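Local coordinates for protein oxidized polyvinyl alcohol hydrolase (Sphingopyxis, PDB 3WLA) that hydrolyses beta-diketones such as 4,6-nonanedione and cleaves oxidized polyvinyl alcohol in the second step of polyvinyl alcohol degradation, at residues A[137-140]-A[141-145]; A[200-203]-A[204-207]; A[325-328]-A[329-332]; A[209-213]-A[214-218]; A[255-258]-A[259-262]. One frame throughout, in Å; residues are numbered along the deposited sequence.

Interaction 1: A[137-140]-A[141-145]; sequences FLEA and MVRCV
Phe-137 and Met-141, one turn apart on helix 133-145, make the close-packed side of this contact. CG of Met-141 stands anti to the backbone N (chi1 176°) and the next torsion is extended too, which carries SD past the Phe-137 ring, 4.8 Å from the ring centroid and well off the normal, an oblique Met-aromatic contact. CB of Met-141 lies over one face of the same ring, 4.1 Å from Phe-137 CE1, while the bend at chi3 turns the methyl CE to CD2 of Leu-138. This flank is buried: Phe-35 of strand 31-38 touches both Phe-137 and Met-141, and Leu-138 meets Met-53 and Pro-85.

The other flank is polar and partly exposed. There Glu-139 and Arg-143 run side by side, and a single carboxylate oxygen takes two donors. NE of Arg-143 meets the anti lone pair of Glu-139 OE2 at 2.8 Å, whereas NH2 of Arg-143 comes to Glu-139 OE2 from above the carboxylate plane at 3.1 Å. Both bonds lie in the guanidinium plane, but the two flat groups are turned 59° against each other. Glu-9 pairs with NH1 of Arg-143, so the guanidinium links two acids. Next to it, Cys-144 is joined to Cys-12 by a disulfide. An i to i+4 salt bridge outside and apolar residues inside are the mark of an amphipathic helix packed on the central sheet of an alpha/beta-hydrolase.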
loop_
_atom_site.group_PDB
_atom_site.type_symbol
_atom_site.label_atom_id
_atom_site.label_comp_id
_atom_site.label_asym_id
_atom_site.label_seq_id
_atom_site.Cartn_x
_atom_site.Cartn_y
_atom_site.Cartn_z
ATOM N N PHE A 137 12.602 -2.759 4.239
ATOM C CA PHE A 137 12.482 -4.168 3.939
ATOM C C PHE A 137 11.864 -4.380 2.557
ATOM O O PHE A 137 12.432 -5.136 1.709
ATOM C CB PHE A 137 11.618 -4.865 4.977
ATOM C CG PHE A 137 11.259 -6.278 4.594
ATOM C CD1 PHE A 137 12.262 -7.171 4.175
ATOM C CD2 PHE A 137 9.927 -6.739 4.663
ATOM C CE1 PHE A 137 11.966 -8.498 3.831
ATOM C CE2 PHE A 137 9.620 -8.075 4.322
ATOM C CZ PHE A 137 10.646 -8.953 3.903
ATOM N N LEU A 138 10.701 -3.746 2.321
ATOM C CA LEU A 138 10.025 -3.905 1.055
ATOM C C LEU A 138 10.982 -3.595 -0.099
ATOM O O LEU A 138 11.042 -4.354 -1.056
ATOM C CB LEU A 138 8.763 -2.994 0.984
ATOM C CG LEU A 138 7.751 -3.368 2.088
ATOM C CD1 LEU A 138 6.755 -2.276 2.185
ATOM C CD2 LEU A 138 7.123 -4.780 1.900
ATOM N N GLU A 139 11.747 -2.506 -0.022
ATOM C CA GLU A 139 12.651 -2.220 -1.149
ATOM C C GLU A 139 13.769 -3.275 -1.316
ATOM O O GLU A 139 14.058 -3.714 -2.432
ATOM C CB GLU A 139 13.289 -0.844 -0.991
ATOM C CG GLU A 139 14.276 -0.509 -2.121
ATOM C CD GLU A 139 14.968 0.807 -1.920
ATOM O OE1 GLU A 139 14.393 1.727 -1.273
ATOM O OE2 GLU A 139 16.102 0.928 -2.427
ATOM N N ALA A 140 14.396 -3.646 -0.196
ATOM C CA ALA A 140 15.488 -4.606 -0.161
ATOM C C ALA A 140 15.026 -5.948 -0.687
ATOM O O ALA A 140 15.759 -6.644 -1.438
ATOM C CB ALA A 140 15.985 -4.740 1.260
ATOM N N MET A 141 13.808 -6.328 -0.283
ATOM C CA MET A 141 13.203 -7.564 -0.746
ATOM C C MET A 141 13.140 -7.615 -2.295
ATOM O O MET A 141 13.588 -8.584 -2.919
ATOM C CB MET A 141 11.787 -7.670 -0.191
ATOM C CG MET A 141 11.003 -8.863 -0.659
ATOM S SD MET A 141 9.242 -8.792 -0.031
ATOM C CE MET A 141 8.551 -7.517 -1.137
ATOM N N VAL A 142 12.549 -6.579 -2.897
ATOM C CA VAL A 142 12.399 -6.543 -4.338
ATOM C C VAL A 142 13.782 -6.494 -4.958
ATOM O O VAL A 142 14.051 -7.273 -5.870
ATOM C CB VAL A 142 11.561 -5.344 -4.803
ATOM C CG1 VAL A 142 11.549 -5.289 -6.332
ATOM C CG2 VAL A 142 10.097 -5.502 -4.281
ATOM N N ARG A 143 14.656 -5.607 -4.479
ATOM C CA ARG A 143 16.020 -5.566 -5.040
ATOM C C ARG A 143 16.696 -6.947 -5.013
ATOM O O ARG A 143 17.431 -7.295 -5.940
ATOM C CB ARG A 143 16.885 -4.555 -4.297
ATOM C CG ARG A 143 16.723 -3.140 -4.771
ATOM C CD ARG A 143 17.703 -2.253 -4.037
ATOM N NE ARG A 143 17.339 -0.848 -4.215
ATOM C CZ ARG A 143 17.471 -0.166 -5.349
ATOM N NH1 ARG A 143 17.974 -0.745 -6.433
ATOM N NH2 ARG A 143 17.070 1.094 -5.397
ATOM N N CYS A 144 16.431 -7.752 -3.992
ATOM C CA CYS A 144 17.039 -9.076 -3.905
ATOM C C CYS A 144 16.428 -10.082 -4.882
ATOM O O CYS A 144 17.157 -10.814 -5.546
ATOM C CB CYS A 144 16.966 -9.635 -2.472
ATOM S SG CYS A 144 17.593 -11.362 -2.256
ATOM N N VAL A 145 15.102 -10.121 -5.000
ATOM C CA VAL A 145 14.487 -11.066 -5.935
ATOM C C VAL A 145 15.040 -10.789 -7.338
ATOM O O VAL A 145 15.263 -11.715 -8.137
ATOM C CB VAL A 145 12.939 -10.915 -5.929
ATOM C CG1 VAL A 145 12.317 -11.764 -7.024
ATOM C CG2 VAL A 145 12.381 -11.358 -4.594
#

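Interaction 2: A[200-203]-A[204-207]; sequences PFQE and TRKM
The guanidinium of Arg-205 has the Phe-201 ring over one face and the Gln-202 amide at its edge. CZ of Phe-201 stands 3.8 Å above the guanidinium plane, so that this corner of the ring lies over the guanidinium centre; the two planes are inclined by 39° and form no parallel stack. At the edge, NH1 of Arg-205 donates to OE1 of Gln-202 over 2.7 Å, close to the direction of the amide C=O bond and slightly tilted from the guanidinium plane; the amide itself is turned 66° from that plane. Phe-201 reaches this place with CG anti to its backbone N (chi1 172°), and bends at chi2 and chi3 of Arg-205 bring the guanidinium beside the ring end.

These side chains project from the first two turns of helix 201-210, for which Pro-200 is the N-cap residue. Backbone bonds run along this start of the helix, such as Thr-204 N to Pro-200 O, 2.9 Å, and Met-207 N to Glu-203 O, 2.7 Å. CG of Lys-206 packs against the carbonyl oxygen of Gln-202. Beyond the helix, NH2 of Arg-205 forms a salt bridge with Asp-256, and Phe-201 also lies against Leu-253.

With an aromatic ring over its face, a neutral amide on NH1 and a carboxylate on NH2, the arginine has its orientation set from three directions, and its positive charge is probably balanced chiefly by Asp-256.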
loop_
_atom_site.group_PDB
_atom_site.type_symbol
_atom_site.label_atom_id
_atom_site.label_comp_id
_atom_site.label_asym_id
_atom_site.label_seq_id
_atom_site.Cartn_x
_atom_site.Cartn_y
_atom_site.Cartn_z
ATOM N N PRO A 200 -8.592 13.223 18.288
ATOM C CA PRO A 200 -9.342 11.962 18.201
ATOM C C PRO A 200 -10.077 11.703 16.912
ATOM O O PRO A 200 -10.304 12.609 16.112
ATOM C CB PRO A 200 -10.264 12.029 19.417
ATOM C CG PRO A 200 -10.540 13.509 19.523
ATOM C CD PRO A 200 -9.119 14.049 19.382
ATOM N N PHE A 201 -10.452 10.441 16.727
ATOM C CA PHE A 201 -11.147 9.991 15.540
ATOM C C PHE A 201 -12.316 10.864 15.096
ATOM O O PHE A 201 -12.384 11.268 13.944
ATOM C CB PHE A 201 -11.667 8.563 15.758
ATOM C CG PHE A 201 -12.564 8.074 14.669
ATOM C CD1 PHE A 201 -12.063 7.817 13.393
ATOM C CD2 PHE A 201 -13.904 7.838 14.921
ATOM C CE1 PHE A 201 -12.890 7.322 12.386
ATOM C CE2 PHE A 201 -14.750 7.340 13.935
ATOM C CZ PHE A 201 -14.245 7.075 12.651
ATOM N N GLN A 202 -13.241 11.141 16.006
ATOM C CA GLN A 202 -14.441 11.894 15.655
ATOM C C GLN A 202 -14.165 13.298 15.104
ATOM O O GLN A 202 -14.741 13.709 14.090
ATOM C CB GLN A 202 -15.383 11.964 16.881
ATOM C CG GLN A 202 -16.833 11.610 16.579
ATOM C CD GLN A 202 -17.019 10.139 16.156
ATOM O OE1 GLN A 202 -17.643 9.849 15.104
ATOM N NE2 GLN A 202 -16.476 9.204 16.968
ATOM N N GLU A 203 -13.325 14.039 15.814
ATOM C CA GLU A 203 -12.940 15.383 15.405
ATOM C C GLU A 203 -12.203 15.264 14.056
ATOM O O GLU A 203 -12.427 16.050 13.131
ATOM C CB GLU A 203 -12.012 16.002 16.468
ATOM C CG GLU A 203 -11.922 17.583 16.363
ATOM C CD GLU A 203 -10.819 18.251 17.263
ATOM O OE1 GLU A 203 -10.777 17.979 18.504
ATOM O OE2 GLU A 203 -10.007 19.069 16.727
ATOM N N THR A 204 -11.338 14.250 13.937
ATOM C CA THR A 204 -10.578 14.062 12.700
ATOM C C THR A 204 -11.504 13.859 11.543
ATOM O O THR A 204 -11.287 14.465 10.499
ATOM C CB THR A 204 -9.585 12.895 12.778
ATOM O OG1 THR A 204 -8.585 13.219 13.727
ATOM C CG2 THR A 204 -8.871 12.691 11.446
ATOM N N ARG A 205 -12.558 13.055 11.729
ATOM C CA ARG A 205 -13.534 12.814 10.644
ATOM C C ARG A 205 -14.213 14.113 10.263
ATOM O O ARG A 205 -14.468 14.394 9.082
ATOM C CB ARG A 205 -14.668 11.864 11.076
ATOM C CG ARG A 205 -14.691 10.565 10.411
ATOM C CD ARG A 205 -16.069 9.965 10.246
ATOM N NE ARG A 205 -16.797 9.767 11.482
ATOM C CZ ARG A 205 -17.661 8.761 11.681
ATOM N NH1 ARG A 205 -18.314 8.649 12.830
ATOM N NH2 ARG A 205 -17.819 7.831 10.751
ATOM N N LYS A 206 -14.578 14.870 11.291
ATOM C CA LYS A 206 -15.293 16.104 11.038
ATOM C C LYS A 206 -14.375 17.132 10.375
ATOM O O LYS A 206 -14.763 17.701 9.361
ATOM C CB LYS A 206 -15.926 16.671 12.331
ATOM C CG LYS A 206 -16.943 15.742 12.998
ATOM C CD LYS A 206 -17.786 16.489 14.048
ATOM C CE LYS A 206 -18.739 15.555 14.821
ATOM N NZ LYS A 206 -19.749 14.859 13.964
ATOM N N MET A 207 -13.156 17.323 10.881
ATOM C CA MET A 207 -12.328 18.357 10.251
ATOM C C MET A 207 -12.105 18.079 8.765
ATOM O O MET A 207 -12.078 19.017 7.950
ATOM C CB MET A 207 -11.021 18.575 11.022
ATOM C CG MET A 207 -10.004 17.453 10.987
ATOM S SD MET A 207 -8.652 17.811 12.092
ATOM C CE MET A 207 -7.292 16.903 11.259
#

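Interaction 3: A[325-328]-A[329-332]; sequences SCKI and GRFT
Lys-327 folds over the main chain that follows it, its CD and CE lying along the carbonyl of Arg-330 and its CE meeting CG2 of Thr-332 at 3.6 Å. CG starts between the backbone N and the carbonyl carbon (chi1 81°), and bends at chi3 and chi4 bring NZ round to the loop. There NZ of Lys-327 donates to Arg-330 O over 2.7 Å, in the carbonyl plane and on a lone pair, and to Ile-328 O over 3.2 Å, somewhat tilted from that carbonyl's plane.

The lysine therefore bridges the end of strand 325-328, one of the two edge strands of the central alpha/beta-hydrolase sheet, and the segment leaving it. Cys-326 ties this strand to its neighbour 274-280 through a disulfide with Cys-279. A methionine in place of Lys-327 would probably leave the carbonyl oxygens of Ile-328 and Arg-330 without their shared donor and the direct tie it makes between them.

Gly-329 turns the chain with phi 98° and psi -160°, where a beta carbon would run into the carbonyl oxygen of Ile-328 and crowd the ammonium group. The guanidinium of Arg-330 heads elsewhere, to Asn-266 and Pro-212 O, and its side chain comes within about 4 Å of that of Ser-265, a charge-relay residue by similarity.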
loop_
_atom_site.group_PDB
_atom_site.type_symbol
_atom_site.label_atom_id
_atom_site.label_comp_id
_atom_site.label_asym_id
_atom_site.label_seq_id
_atom_site.Cartn_x
_atom_site.Cartn_y
_atom_site.Cartn_z
ATOM N N SER A 325 -15.833 2.583 -10.422
ATOM C CA SER A 325 -15.949 3.859 -11.096
ATOM C C SER A 325 -14.654 4.609 -10.748
ATOM O O SER A 325 -14.429 4.958 -9.580
ATOM C CB SER A 325 -17.172 4.593 -10.550
ATOM O OG SER A 325 -17.250 5.920 -11.050
ATOM N N CYS A 326 -13.788 4.809 -11.736
ATOM C CA CYS A 326 -12.537 5.522 -11.485
ATOM C C CYS A 326 -12.436 6.840 -12.307
ATOM O O CYS A 326 -12.993 6.926 -13.427
ATOM C CB CYS A 326 -11.374 4.618 -11.841
ATOM S SG CYS A 326 -11.465 2.913 -11.133
ATOM N N LYS A 327 -11.753 7.830 -11.736
ATOM C CA LYS A 327 -11.554 9.111 -12.390
ATOM C C LYS A 327 -10.096 9.522 -12.127
ATOM O O LYS A 327 -9.519 9.134 -11.120
ATOM C CB LYS A 327 -12.530 10.176 -11.806
ATOM C CG LYS A 327 -12.097 10.797 -10.485
ATOM C CD LYS A 327 -12.994 11.988 -10.023
ATOM C CE LYS A 327 -12.534 13.366 -10.607
ATOM N NZ LYS A 327 -11.372 14.032 -9.867
ATOM N N ILE A 328 -9.486 10.294 -13.024
ATOM C CA ILE A 328 -8.128 10.761 -12.775
ATOM C C ILE A 328 -8.307 11.881 -11.766
ATOM O O ILE A 328 -9.329 12.572 -11.791
ATOM C CB ILE A 328 -7.434 11.292 -14.056
ATOM C CG1 ILE A 328 -7.095 10.102 -14.974
ATOM C CG2 ILE A 328 -6.147 12.010 -13.684
ATOM C CD1 ILE A 328 -6.612 10.481 -16.389
ATOM N N GLY A 329 -7.354 12.042 -10.850
ATOM C CA GLY A 329 -7.482 13.110 -9.867
ATOM C C GLY A 329 -8.028 12.735 -8.479
ATOM O O GLY A 329 -8.010 11.538 -8.107
ATOM N N ARG A 330 -8.528 13.725 -7.723
ATOM C CA ARG A 330 -9.050 13.457 -6.382
ATOM C C ARG A 330 -10.470 12.915 -6.387
ATOM O O ARG A 330 -11.194 13.009 -7.388
ATOM C CB ARG A 330 -9.012 14.727 -5.534
ATOM C CG ARG A 330 -9.931 15.846 -6.072
ATOM C CD ARG A 330 -9.928 17.120 -5.207
ATOM N NE ARG A 330 -10.678 16.967 -3.967
ATOM C CZ ARG A 330 -12.003 17.041 -3.851
ATOM N NH1 ARG A 330 -12.753 17.279 -4.929
ATOM N NH2 ARG A 330 -12.580 16.883 -2.640
ATOM N N PHE A 331 -10.880 12.300 -5.284
ATOM C CA PHE A 331 -12.255 11.821 -5.240
ATOM C C PHE A 331 -13.236 13.033 -5.226
ATOM O O PHE A 331 -12.993 14.023 -4.547
ATOM C CB PHE A 331 -12.503 10.983 -3.975
ATOM C CG PHE A 331 -11.936 9.589 -4.055
ATOM C CD1 PHE A 331 -12.565 8.613 -4.782
ATOM C CD2 PHE A 331 -10.747 9.269 -3.390
ATOM C CE1 PHE A 331 -12.026 7.308 -4.851
ATOM C CE2 PHE A 331 -10.197 7.991 -3.446
ATOM C CZ PHE A 331 -10.838 6.992 -4.182
ATOM N N THR A 332 -14.333 12.918 -5.966
ATOM C CA THR A 332 -15.360 13.963 -5.974
ATOM C C THR A 332 -16.639 13.326 -5.438
ATOM O O THR A 332 -17.617 14.031 -5.130
ATOM C CB THR A 332 -15.612 14.517 -7.391
ATOM O OG1 THR A 332 -16.076 13.469 -8.244
ATOM C CG2 THR A 332 -14.320 15.094 -7.965
#

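Interaction 4: A[209-213]-A[214-218]; sequences AAAPA and KIWQG
Ala-211 O closes a type I beta turn with Lys-214 and also receives the indole N-H of Trp-216, in the loop that follows helix 201-210. Of the two hydrogen bonds, Lys-214 N approaches Ala-211 O at 3.3 Å from above the carbonyl plane, off the lone-pair directions. NE1 of Trp-216 comes to Ala-211 O at 3.1 Å from the opposite face of that plane, and the oxygen lies at the indole edge, near the ring plane. One oxygen is thus gripped from both faces. Pro-212 O, in the middle of the turn, accepts from Asn-266 and Arg-330.

The apolar contacts centre on the methyl of Ala-211: its CB meets CZ2 of Trp-216 at 3.8 Å and CB of Lys-214 at 3.9 Å. Farther round, Trp-216 packs on Met-207 and Val-208, so the chain after the turn folds back on the helix it has left.

The charged group belongs to Lys-214. NZ of Lys-214 makes a salt bridge with Asp-194 and donates to Ile-215 O over 3.2 Å. Together with the NE1 bond and the Ala-211 methyl, this side chain helps to fix the rotation of the indole: extended as far as CE (chi1 164°) and bent only at the final torsion, it lays Lys-214 CE over one face of Trp-216, 3.5 Å above the plane and offset toward the rim.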
loop_
_atom_site.group_PDB
_atom_site.type_symbol
_atom_site.label_atom_id
_atom_site.label_comp_id
_atom_site.label_asym_id
_atom_site.label_seq_id
_atom_site.Cartn_x
_atom_site.Cartn_y
_atom_site.Cartn_z
ATOM N N ALA A 209 -14.235 16.289 6.694
ATOM C CA ALA A 209 -15.526 16.528 6.014
ATOM C C ALA A 209 -15.806 18.051 5.888
ATOM O O ALA A 209 -16.536 18.465 5.005
ATOM C CB ALA A 209 -16.676 15.866 6.785
ATOM N N ALA A 210 -15.238 18.853 6.789
ATOM C CA ALA A 210 -15.408 20.307 6.723
ATOM C C ALA A 210 -14.526 20.947 5.612
ATOM O O ALA A 210 -14.853 22.013 5.115
ATOM C CB ALA A 210 -15.072 20.930 8.059
ATOM N N ALA A 211 -13.433 20.282 5.224
ATOM C CA ALA A 211 -12.523 20.788 4.196
ATOM C C ALA A 211 -12.078 19.614 3.342
ATOM O O ALA A 211 -10.900 19.254 3.329
ATOM C CB ALA A 211 -11.288 21.450 4.870
ATOM N N PRO A 212 -13.007 19.041 2.562
ATOM C CA PRO A 212 -12.714 17.889 1.709
ATOM C C PRO A 212 -11.729 18.014 0.539
ATOM O O PRO A 212 -11.371 16.987 -0.058
ATOM C CB PRO A 212 -14.105 17.427 1.270
ATOM C CG PRO A 212 -14.872 18.680 1.233
ATOM C CD PRO A 212 -14.418 19.442 2.426
ATOM N N ALA A 213 -11.287 19.239 0.212
ATOM C CA ALA A 213 -10.339 19.397 -0.899
ATOM C C ALA A 213 -8.984 19.807 -0.391
ATOM O O ALA A 213 -8.001 19.843 -1.137
ATOM C CB ALA A 213 -10.835 20.409 -1.906
ATOM N N LYS A 214 -8.929 20.116 0.885
ATOM C CA LYS A 214 -7.681 20.508 1.493
ATOM C C LYS A 214 -6.636 19.395 1.479
ATOM O O LYS A 214 -6.989 18.213 1.478
ATOM C CB LYS A 214 -7.956 20.920 2.913
ATOM C CG LYS A 214 -6.759 20.997 3.820
ATOM C CD LYS A 214 -7.191 21.595 5.160
ATOM C CE LYS A 214 -6.090 21.456 6.206
ATOM N NZ LYS A 214 -4.831 21.947 5.612
ATOM N N ILE A 215 -5.355 19.778 1.431
ATOM C CA ILE A 215 -4.253 18.814 1.492
ATOM C C ILE A 215 -4.080 18.659 2.974
ATOM O O ILE A 215 -3.744 19.625 3.652
ATOM C CB ILE A 215 -2.891 19.363 0.951
ATOM C CG1 ILE A 215 -3.031 19.796 -0.512
ATOM C CG2 ILE A 215 -1.782 18.306 1.102
ATOM C CD1 ILE A 215 -3.662 18.770 -1.462
ATOM N N TRP A 216 -4.365 17.467 3.491
ATOM C CA TRP A 216 -4.180 17.187 4.908
ATOM C C TRP A 216 -2.879 16.467 5.191
ATOM O O TRP A 216 -2.537 15.513 4.489
ATOM C CB TRP A 216 -5.310 16.286 5.416
ATOM C CG TRP A 216 -6.599 16.970 5.469
ATOM C CD1 TRP A 216 -7.534 17.031 4.494
ATOM C CD2 TRP A 216 -7.072 17.795 6.543
ATOM N NE1 TRP A 216 -8.577 17.850 4.883
ATOM C CE2 TRP A 216 -8.315 18.332 6.138
ATOM C CE3 TRP A 216 -6.554 18.135 7.804
ATOM C CZ2 TRP A 216 -9.064 19.198 6.950
ATOM C CZ3 TRP A 216 -7.286 18.997 8.614
ATOM C CH2 TRP A 216 -8.540 19.522 8.174
ATOM N N GLN A 217 -2.165 16.915 6.213
ATOM C CA GLN A 217 -0.940 16.260 6.654
ATOM C C GLN A 217 -1.386 14.928 7.282
ATOM O O GLN A 217 -2.571 14.766 7.603
ATOM C CB GLN A 217 -0.267 17.092 7.739
ATOM C CG GLN A 217 0.252 18.418 7.264
ATOM C CD GLN A 217 1.422 18.277 6.281
ATOM O OE1 GLN A 217 2.468 17.641 6.576
ATOM N NE2 GLN A 217 1.248 18.866 5.101
ATOM N N GLY A 218 -0.470 14.003 7.500
ATOM C CA GLY A 218 -0.883 12.721 8.086
ATOM C C GLY A 218 0.320 11.961 8.640
ATOM O O GLY A 218 1.423 12.116 8.083
#

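Interaction 5: A[255-258]-A[259-262]; sequences SDYR and PTTQ
Tyr-257 O takes two hydrogen bonds from Thr-261, one turn further along helix 257-269. The hydroxyl OG1 of Thr-261 donates to Tyr-257 O over 2.8 Å with a nearly straight approach to the carbonyl, while Thr-261 N reaches the same oxygen at 3.2 Å from above the carbonyl plane. Thr-261 OG1 stands between the backbone N and the carbonyl carbon (chi1 55°), which brings it back over the preceding turn; His-334 NE2 is its further partner.

The capping bond lies at the start of the helix. Asp-256 is the N-cap residue, and its OD1 accepts from Arg-258 N at 2.9 Å, met from above the carboxylate plane. OD2 forms a salt bridge with Arg-205. A leucine in place of Asp-256 would probably leave Arg-258 N without its cap and Arg-205 without its acid.

Among the packing contacts, CD of Pro-259 sits 3.4 Å from Asp-256 OD1, the two side chains crossing at about a right angle. Thr-260 OG1 lies alongside Tyr-257, 3.4 Å from its CD1, and hydrogen-bonds to Gly-187 O. The Tyr-257 ring stacks with His-285, the histidine of a probable Ser-His-Asp triad with Ser-162 and Asp-243.

The carboxylate of Asp-256 thus serves a helix start and an arginine at once, and both are likely to favour its negative charge, next to a tyrosine packed at the probable catalytic site.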
loop_
_atom_site.group_PDB
_atom_site.type_symbol
_atom_site.label_atom_id
_atom_site.label_comp_id
_atom_site.label_asym_id
_atom_site.label_seq_id
_atom_site.Cartn_x
_atom_site.Cartn_y
_atom_site.Cartn_z
ATOM N N SER A 255 -11.604 3.722 12.358
ATOM C CA SER A 255 -11.102 4.231 11.083
ATOM C C SER A 255 -12.283 4.295 10.114
ATOM O O SER A 255 -13.086 3.349 10.031
ATOM C CB SER A 255 -10.066 3.317 10.436
ATOM O OG SER A 255 -8.844 3.388 11.118
ATOM N N ASP A 256 -12.392 5.409 9.400
ATOM C CA ASP A 256 -13.429 5.570 8.397
ATOM C C ASP A 256 -12.626 5.883 7.137
ATOM O O ASP A 256 -11.958 6.910 7.061
ATOM C CB ASP A 256 -14.300 6.746 8.791
ATOM C CG ASP A 256 -15.352 7.081 7.743
ATOM O OD1 ASP A 256 -15.281 6.683 6.573
ATOM O OD2 ASP A 256 -16.263 7.800 8.122
ATOM N N TYR A 257 -12.664 5.020 6.154
ATOM C CA TYR A 257 -11.865 5.254 4.992
ATOM C C TYR A 257 -12.378 6.272 4.004
ATOM O O TYR A 257 -11.802 6.421 2.959
ATOM C CB TYR A 257 -11.566 3.949 4.284
ATOM C CG TYR A 257 -10.820 3.048 5.260
ATOM C CD1 TYR A 257 -9.435 3.147 5.408
ATOM C CD2 TYR A 257 -11.544 2.217 6.144
ATOM C CE1 TYR A 257 -8.769 2.428 6.446
ATOM C CE2 TYR A 257 -10.903 1.503 7.165
ATOM C CZ TYR A 257 -9.518 1.615 7.302
ATOM O OH TYR A 257 -8.912 0.884 8.288
ATOM N N ARG A 258 -13.446 6.979 4.337
ATOM C CA ARG A 258 -13.920 8.004 3.391
ATOM C C ARG A 258 -12.936 9.174 3.515
ATOM O O ARG A 258 -12.287 9.571 2.544
ATOM C CB ARG A 258 -15.358 8.427 3.752
ATOM C CG ARG A 258 -15.996 9.512 2.858
ATOM C CD ARG A 258 -17.197 10.052 3.648
ATOM N NE ARG A 258 -18.188 8.986 3.811
ATOM C CZ ARG A 258 -19.005 8.634 2.832
ATOM N NH1 ARG A 258 -18.952 9.289 1.671
ATOM N NH2 ARG A 258 -19.802 7.585 2.953
ATOM N N PRO A 259 -12.763 9.700 4.723
ATOM C CA PRO A 259 -11.823 10.815 4.787
ATOM C C PRO A 259 -10.386 10.420 4.469
ATOM O O PRO A 259 -9.599 11.248 3.950
ATOM C CB PRO A 259 -11.963 11.325 6.211
ATOM C CG PRO A 259 -12.505 10.112 6.982
ATOM C CD PRO A 259 -13.492 9.543 5.995
ATOM N N THR A 260 -10.014 9.169 4.775
ATOM C CA THR A 260 -8.637 8.816 4.497
ATOM C C THR A 260 -8.325 8.651 3.039
ATOM O O THR A 260 -7.208 8.978 2.631
ATOM C CB THR A 260 -8.180 7.517 5.206
ATOM O OG1 THR A 260 -8.830 6.404 4.597
ATOM C CG2 THR A 260 -8.514 7.581 6.658
ATOM N N THR A 261 -9.248 8.130 2.246
ATOM C CA THR A 261 -8.934 7.993 0.814
ATOM C C THR A 261 -9.174 9.359 0.136
ATOM O O THR A 261 -8.619 9.648 -0.938
ATOM C CB THR A 261 -9.753 6.897 0.153
ATOM O OG1 THR A 261 -11.150 7.153 0.375
ATOM C CG2 THR A 261 -9.397 5.513 0.779
ATOM N N GLN A 262 -9.968 10.222 0.781
ATOM C CA GLN A 262 -10.142 11.558 0.203
ATOM C C GLN A 262 -8.810 12.308 0.403
ATOM O O GLN A 262 -8.250 12.878 -0.538
ATOM C CB GLN A 262 -11.242 12.356 0.911
ATOM C CG GLN A 262 -11.325 13.791 0.318
ATOM C CD GLN A 262 -11.959 13.739 -1.023
ATOM O OE1 GLN A 262 -13.127 13.347 -1.144
ATOM N NE2 GLN A 262 -11.207 14.090 -2.063
#

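Four of the contacts form a connected cluster, and interaction 1 stands apart across the chain's centre, its nearest atoms about 16 Å from interaction 4 and farther from the rest. Interactions 2 and 5 are joined by the salt bridge from Arg-205 NH2 to Asp-256 OD2, 3.1 Å. Interactions 2 and 4 share helix 201-210, where Met-207 O packs on Trp-216 CZ2. Interaction 3 reaches interaction 4 through Arg-330 NH2 and Pro-212 O, 2.9 Å, and interaction 5 through Gln-262 NE2 and Phe-331 O, 3.1 Å. Interaction 5 comes closest to the probable nucleophile, the Tyr-257 side chain lying about 4 Å from that of Ser-162.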